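Local coordinates for amino acid ABC transporter, periplasmic amino acid-binding protein (Brucella ovis, PDB 4Z9N), which binds glutathione and probably delivers it, as a periplasmic solute-binding protein, to an ABC transporter for uptake, at residues 229-241 with 315-327. Residues are numbered along the deposited sequence; the frame is centred on the assembly and turned at random.
Sequences RWTHNALLNAEEY and QWNKGGLQYGIPV
The indole of Trp316 meets Glu240 edge-on: NE1 donates in the ring plane to Glu240 OE1 over 3.0 Å, nearly straight, but reaches that oxygen from well above the carboxylate plane. Tyr323 CD2 lies over one face of this indole, near the rim, and Asn317 CB sits over the centre of the opposite face. Trp230 turns its six-membered edge to the other segment, with CZ3 3.3 Å from Ile325 O near the ring plane and CH2 against Ile325 CG2, while Arg229 CG lies over one face.

Between the indoles, two asparagines a helical turn apart grip the backbone of Ile325. Ile325 N donates to Asn233 OD1 at 2.9 Å and Asn237 ND2 to Ile325 O at 2.8 Å, each donor lying above the carbonyl plane it meets. The Gln315 chain, bent at chi2 (-75°), brings NE2 to Leu236 O (3.1 Å) and Glu239 OE1 (3.0 Å); Arg310 holds the other carboxylate oxygen of Glu239.

Side-chain amides thus fasten the irregular segment 315-327 to helix 222-240. Lys210 of the second subunit, salt-bridged to Glu240 OE1 and hydrogen-bonded to Asn237 OD1 and Gly324 O, probably offsets the charge of Glu240 and ties this contact to the dimer interface.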
loop_
_atom_site.group_PDB
_atom_site.type_symbol
_atom_site.label_atom_id
_atom_site.label_comp_id
_atom_site.label_asym_id
_atom_site.label_seq_id
_atom_site.Cartn_x
_atom_site.Cartn_y
_atom_site.Cartn_z
ATOM N N ARG D 229 -0.864 10.577 -4.688
ATOM C CA ARG D 229 -1.259 9.577 -3.695
ATOM C C ARG D 229 -2.665 9.814 -3.157
ATOM O O ARG D 229 -3.480 8.892 -2.999
ATOM C CB ARG D 229 -0.284 9.583 -2.518
ATOM C CG ARG D 229 -0.711 8.627 -1.396
ATOM C CD ARG D 229 0.328 8.546 -0.275
ATOM N NE ARG D 229 1.680 8.509 -0.808
ATOM C CZ ARG D 229 2.551 9.510 -0.729
ATOM N NH1 ARG D 229 2.247 10.629 -0.085
ATOM N NH2 ARG D 229 3.743 9.380 -1.281
ATOM N N TRP D 230 -2.952 11.062 -2.846
ATOM C CA TRP D 230 -4.193 11.322 -2.163
ATOM C C TRP D 230 -5.359 11.493 -3.132
ATOM O O TRP D 230 -6.500 11.312 -2.728
ATOM C CB TRP D 230 -4.005 12.502 -1.214
ATOM C CG TRP D 230 -3.336 11.961 -0.018
ATOM C CD1 TRP D 230 -2.011 12.057 0.310
ATOM C CD2 TRP D 230 -3.932 11.109 0.970
ATOM N NE1 TRP D 230 -1.757 11.351 1.460
ATOM C CE2 TRP D 230 -2.920 10.766 1.893
ATOM C CE3 TRP D 230 -5.233 10.633 1.182
ATOM C CZ2 TRP D 230 -3.163 9.950 3.002
ATOM C CZ3 TRP D 230 -5.478 9.833 2.290
ATOM C CH2 TRP D 230 -4.445 9.497 3.189
ATOM N N THR D 231 -5.075 11.747 -4.410
ATOM C CA THR D 231 -6.100 11.575 -5.444
ATOM C C THR D 231 -6.574 10.112 -5.451
ATOM O O THR D 231 -7.774 9.837 -5.381
ATOM C CB THR D 231 -5.584 11.967 -6.842
ATOM O OG1 THR D 231 -5.308 13.368 -6.863
ATOM C CG2 THR D 231 -6.623 11.640 -7.919
ATOM N N HIS D 232 -5.621 9.182 -5.528
ATOM C CA HIS D 232 -5.920 7.750 -5.463
ATOM C C HIS D 232 -6.724 7.356 -4.228
ATOM O O HIS D 232 -7.728 6.648 -4.320
ATOM C CB HIS D 232 -4.609 6.963 -5.497
ATOM C CG HIS D 232 -4.758 5.498 -5.231
ATOM N ND1 HIS D 232 -5.511 4.661 -6.027
ATOM C CD2 HIS D 232 -4.176 4.706 -4.294
ATOM C CE1 HIS D 232 -5.412 3.421 -5.572
ATOM N NE2 HIS D 232 -4.605 3.423 -4.523
ATOM N N ASN D 233 -6.289 7.813 -3.066
ATOM C CA ASN D 233 -6.950 7.370 -1.848
ATOM C C ASN D 233 -8.302 8.045 -1.689
ATOM O O ASN D 233 -9.219 7.453 -1.121
ATOM C CB ASN D 233 -6.043 7.598 -0.640
ATOM C CG ASN D 233 -4.964 6.530 -0.540
ATOM O OD1 ASN D 233 -5.234 5.426 -0.079
ATOM N ND2 ASN D 233 -3.746 6.842 -1.009
ATOM N N ALA D 234 -8.451 9.249 -2.247
ATOM C CA ALA D 234 -9.756 9.889 -2.269
ATOM C C ALA D 234 -10.719 9.049 -3.099
ATOM O O ALA D 234 -11.874 8.852 -2.705
ATOM C CB ALA D 234 -9.674 11.314 -2.826
ATOM N N LEU D 235 -10.250 8.556 -4.240
ATOM C CA LEU D 235 -11.097 7.714 -5.085
ATOM C C LEU D 235 -11.570 6.471 -4.325
ATOM O O LEU D 235 -12.736 6.062 -4.437
ATOM C CB LEU D 235 -10.355 7.293 -6.357
ATOM C CG LEU D 235 -10.128 8.411 -7.383
ATOM C CD1 LEU D 235 -9.158 7.954 -8.465
ATOM C CD2 LEU D 235 -11.457 8.853 -7.992
ATOM N N LEU D 236 -10.649 5.857 -3.580
ATOM C CA LEU D 236 -10.977 4.671 -2.785
ATOM C C LEU D 236 -11.953 4.992 -1.646
ATOM O O LEU D 236 -12.950 4.291 -1.465
ATOM C CB LEU D 236 -9.709 4.041 -2.216
ATOM C CG LEU D 236 -8.777 3.392 -3.259
ATOM C CD1 LEU D 236 -7.516 2.792 -2.604
ATOM C CD2 LEU D 236 -9.513 2.320 -4.093
ATOM N N ASN D 237 -11.652 6.034 -0.868
ATOM C CA ASN D 237 -12.523 6.402 0.250
ATOM C C ASN D 237 -13.937 6.730 -0.232
ATOM O O ASN D 237 -14.917 6.318 0.399
ATOM C CB ASN D 237 -11.942 7.588 1.042
ATOM C CG ASN D 237 -10.972 7.150 2.131
ATOM O OD1 ASN D 237 -11.382 6.739 3.217
ATOM N ND2 ASN D 237 -9.675 7.229 1.840
ATOM N N ALA D 238 -14.036 7.456 -1.342
ATOM C CA ALA D 238 -15.339 7.838 -1.881
ATOM C C ALA D 238 -16.157 6.600 -2.224
ATOM O O ALA D 238 -17.344 6.526 -1.892
ATOM C CB ALA D 238 -15.185 8.730 -3.103
ATOM N N GLU D 239 -15.531 5.609 -2.851
ATOM C CA GLU D 239 -16.289 4.400 -3.163
ATOM C C GLU D 239 -16.734 3.726 -1.866
ATOM O O GLU D 239 -17.901 3.343 -1.729
ATOM C CB GLU D 239 -15.501 3.404 -4.021
ATOM C CG GLU D 239 -16.397 2.226 -4.425
ATOM C CD GLU D 239 -15.684 1.076 -5.099
ATOM O OE1 GLU D 239 -14.430 1.011 -5.064
ATOM O OE2 GLU D 239 -16.402 0.231 -5.686
ATOM N N GLU D 240 -15.821 3.604 -0.908
ATOM C CA GLU D 240 -16.153 2.974 0.376
ATOM C C GLU D 240 -17.344 3.662 1.067
ATOM O O GLU D 240 -18.172 3.004 1.725
ATOM C CB GLU D 240 -14.934 2.976 1.315
ATOM C CG GLU D 240 -15.183 2.169 2.598
ATOM C CD GLU D 240 -14.047 2.271 3.611
ATOM O OE1 GLU D 240 -12.894 2.490 3.193
ATOM O OE2 GLU D 240 -14.330 2.146 4.825
ATOM N N TYR D 241 -17.452 4.979 0.897
ATOM C CA TYR D 241 -18.508 5.739 1.556
ATOM C C TYR D 241 -19.741 5.946 0.663
ATOM O O TYR D 241 -20.658 6.661 1.042
ATOM C CB TYR D 241 -17.983 7.101 2.027
ATOM C CG TYR D 241 -16.823 7.068 3.014
ATOM C CD1 TYR D 241 -16.535 5.938 3.761
ATOM C CD2 TYR D 241 -16.025 8.190 3.203
ATOM C CE1 TYR D 241 -15.477 5.929 4.673
ATOM C CE2 TYR D 241 -14.974 8.188 4.107
ATOM C CZ TYR D 241 -14.702 7.055 4.839
ATOM O OH TYR D 241 -13.648 7.057 5.737
ATOM N N GLN D 315 -12.775 -3.501 -2.967
ATOM C CA GLN D 315 -12.520 -2.848 -1.689
ATOM C C GLN D 315 -12.041 -3.848 -0.644
ATOM O O GLN D 315 -12.436 -5.019 -0.646
ATOM C CB GLN D 315 -13.796 -2.160 -1.206
ATOM C CG GLN D 315 -14.131 -0.838 -1.913
ATOM C CD GLN D 315 -13.253 0.322 -1.483
ATOM O OE1 GLN D 315 -12.749 0.348 -0.359
ATOM N NE2 GLN D 315 -13.105 1.310 -2.360
ATOM N N TRP D 316 -11.218 -3.354 0.274
ATOM C CA TRP D 316 -10.657 -4.148 1.363
ATOM C C TRP D 316 -11.737 -4.827 2.210
ATOM O O TRP D 316 -11.544 -5.946 2.696
ATOM C CB TRP D 316 -9.773 -3.239 2.241
ATOM C CG TRP D 316 -10.580 -2.185 2.960
ATOM C CD1 TRP D 316 -11.042 -0.995 2.458
ATOM C CD2 TRP D 316 -11.028 -2.255 4.314
ATOM N NE1 TRP D 316 -11.755 -0.316 3.439
ATOM C CE2 TRP D 316 -11.756 -1.072 4.583
ATOM C CE3 TRP D 316 -10.878 -3.206 5.336
ATOM C CZ2 TRP D 316 -12.334 -0.812 5.837
ATOM C CZ3 TRP D 316 -11.453 -2.949 6.582
ATOM C CH2 TRP D 316 -12.181 -1.764 6.816
ATOM N N ASN D 317 -12.880 -4.168 2.381
ATOM C CA ASN D 317 -13.938 -4.729 3.215
ATOM C C ASN D 317 -14.978 -5.459 2.375
ATOM O O ASN D 317 -16.077 -5.756 2.855
ATOM C CB ASN D 317 -14.612 -3.636 4.062
ATOM C CG ASN D 317 -15.216 -2.526 3.227
ATOM O OD1 ASN D 317 -15.029 -2.462 2.013
ATOM N ND2 ASN D 317 -15.953 -1.634 3.886
ATOM N N LYS D 318 -14.628 -5.740 1.124
ATOM C CA LYS D 318 -15.451 -6.564 0.244
ATOM C C LYS D 318 -14.603 -7.684 -0.364
ATOM O O LYS D 318 -14.925 -8.198 -1.434
ATOM C CB LYS D 318 -16.073 -5.725 -0.880
ATOM C CG LYS D 318 -16.934 -4.560 -0.403
ATOM C CD LYS D 318 -18.115 -5.018 0.420
ATOM C CE LYS D 318 -19.009 -3.843 0.763
ATOM N NZ LYS D 318 -19.580 -3.257 -0.479
ATOM N N GLY D 319 -13.497 -8.022 0.298
ATOM C CA GLY D 319 -12.712 -9.192 -0.067
ATOM C C GLY D 319 -11.508 -8.920 -0.951
ATOM O O GLY D 319 -10.827 -9.857 -1.386
ATOM N N GLY D 320 -11.249 -7.646 -1.237
ATOM C CA GLY D 320 -10.114 -7.283 -2.056
ATOM C C GLY D 320 -8.960 -6.660 -1.294
ATOM O O GLY D 320 -8.898 -6.752 -0.068
ATOM N N LEU D 321 -8.061 -6.016 -2.033
ATOM C CA LEU D 321 -6.845 -5.413 -1.472
ATOM C C LEU D 321 -6.874 -3.884 -1.448
ATOM O O LEU D 321 -5.965 -3.246 -0.885
ATOM C CB LEU D 321 -5.615 -5.861 -2.279
ATOM C CG LEU D 321 -5.354 -7.360 -2.383
ATOM C CD1 LEU D 321 -4.088 -7.639 -3.216
ATOM C CD2 LEU D 321 -5.214 -7.974 -0.972
ATOM N N GLN D 322 -7.887 -3.274 -2.061
ATOM C CA GLN D 322 -7.826 -1.824 -2.238
ATOM C C GLN D 322 -8.298 -1.125 -0.987
ATOM O O GLN D 322 -9.462 -1.236 -0.585
ATOM C CB GLN D 322 -8.636 -1.366 -3.463
ATOM C CG GLN D 322 -8.012 -1.767 -4.801
ATOM C CD GLN D 322 -6.814 -0.896 -5.173
ATOM O OE1 GLN D 322 -6.443 0.023 -4.442
ATOM N NE2 GLN D 322 -6.196 -1.199 -6.307
ATOM N N TYR D 323 -7.376 -0.398 -0.368
ATOM C CA TYR D 323 -7.612 0.162 0.966
ATOM C C TYR D 323 -7.345 1.651 0.965
ATOM O O TYR D 323 -6.211 2.079 0.808
ATOM C CB TYR D 323 -6.716 -0.559 1.976
ATOM C CG TYR D 323 -6.842 -0.169 3.442
ATOM C CD1 TYR D 323 -6.088 0.884 3.965
ATOM C CD2 TYR D 323 -7.639 -0.912 4.320
ATOM C CE1 TYR D 323 -6.166 1.219 5.307
ATOM C CE2 TYR D 323 -7.709 -0.589 5.681
ATOM C CZ TYR D 323 -6.971 0.475 6.157
ATOM O OH TYR D 323 -7.019 0.788 7.491
ATOM N N GLY D 324 -8.394 2.451 1.110
ATOM C CA GLY D 324 -8.211 3.891 1.119
ATOM C C GLY D 324 -7.674 4.327 2.470
ATOM O O GLY D 324 -8.303 4.113 3.501
ATOM N N ILE D 325 -6.489 4.921 2.469
ATOM C CA ILE D 325 -5.881 5.409 3.696
ATOM C C ILE D 325 -6.753 6.558 4.189
ATOM O O ILE D 325 -7.292 7.303 3.381
ATOM C CB ILE D 325 -4.395 5.805 3.425
ATOM C CG1 ILE D 325 -3.632 4.601 2.877
ATOM C CG2 ILE D 325 -3.696 6.302 4.677
ATOM C CD1 ILE D 325 -2.261 4.954 2.373
ATOM N N PRO D 326 -6.956 6.671 5.512
ATOM C CA PRO D 326 -7.954 7.635 5.986
ATOM C C PRO D 326 -7.640 9.102 5.716
ATOM O O PRO D 326 -6.522 9.566 5.913
ATOM C CB PRO D 326 -8.005 7.377 7.494
ATOM C CG PRO D 326 -6.719 6.645 7.821
ATOM C CD PRO D 326 -6.455 5.811 6.600
ATOM N N VAL D 327 -8.666 9.818 5.276
ATOM C CA VAL D 327 -8.597 11.257 5.086
ATOM C C VAL D 327 -8.962 11.868 6.429
ATOM O O VAL D 327 -10.124 12.172 6.712
ATOM C CB VAL D 327 -9.520 11.692 3.934
ATOM C CG1 VAL D 327 -9.568 13.198 3.799
ATOM C CG2 VAL D 327 -9.003 11.067 2.642
HETATM O O HOH W 1 -4.097 3.018 -1.076
HETATM O O HOH W 2 -11.322 8.859 5.464
HETATM O O HOH W 3 -11.298 2.238 0.973
HETATM O O HOH W 4 -18.123 0.236 2.631
#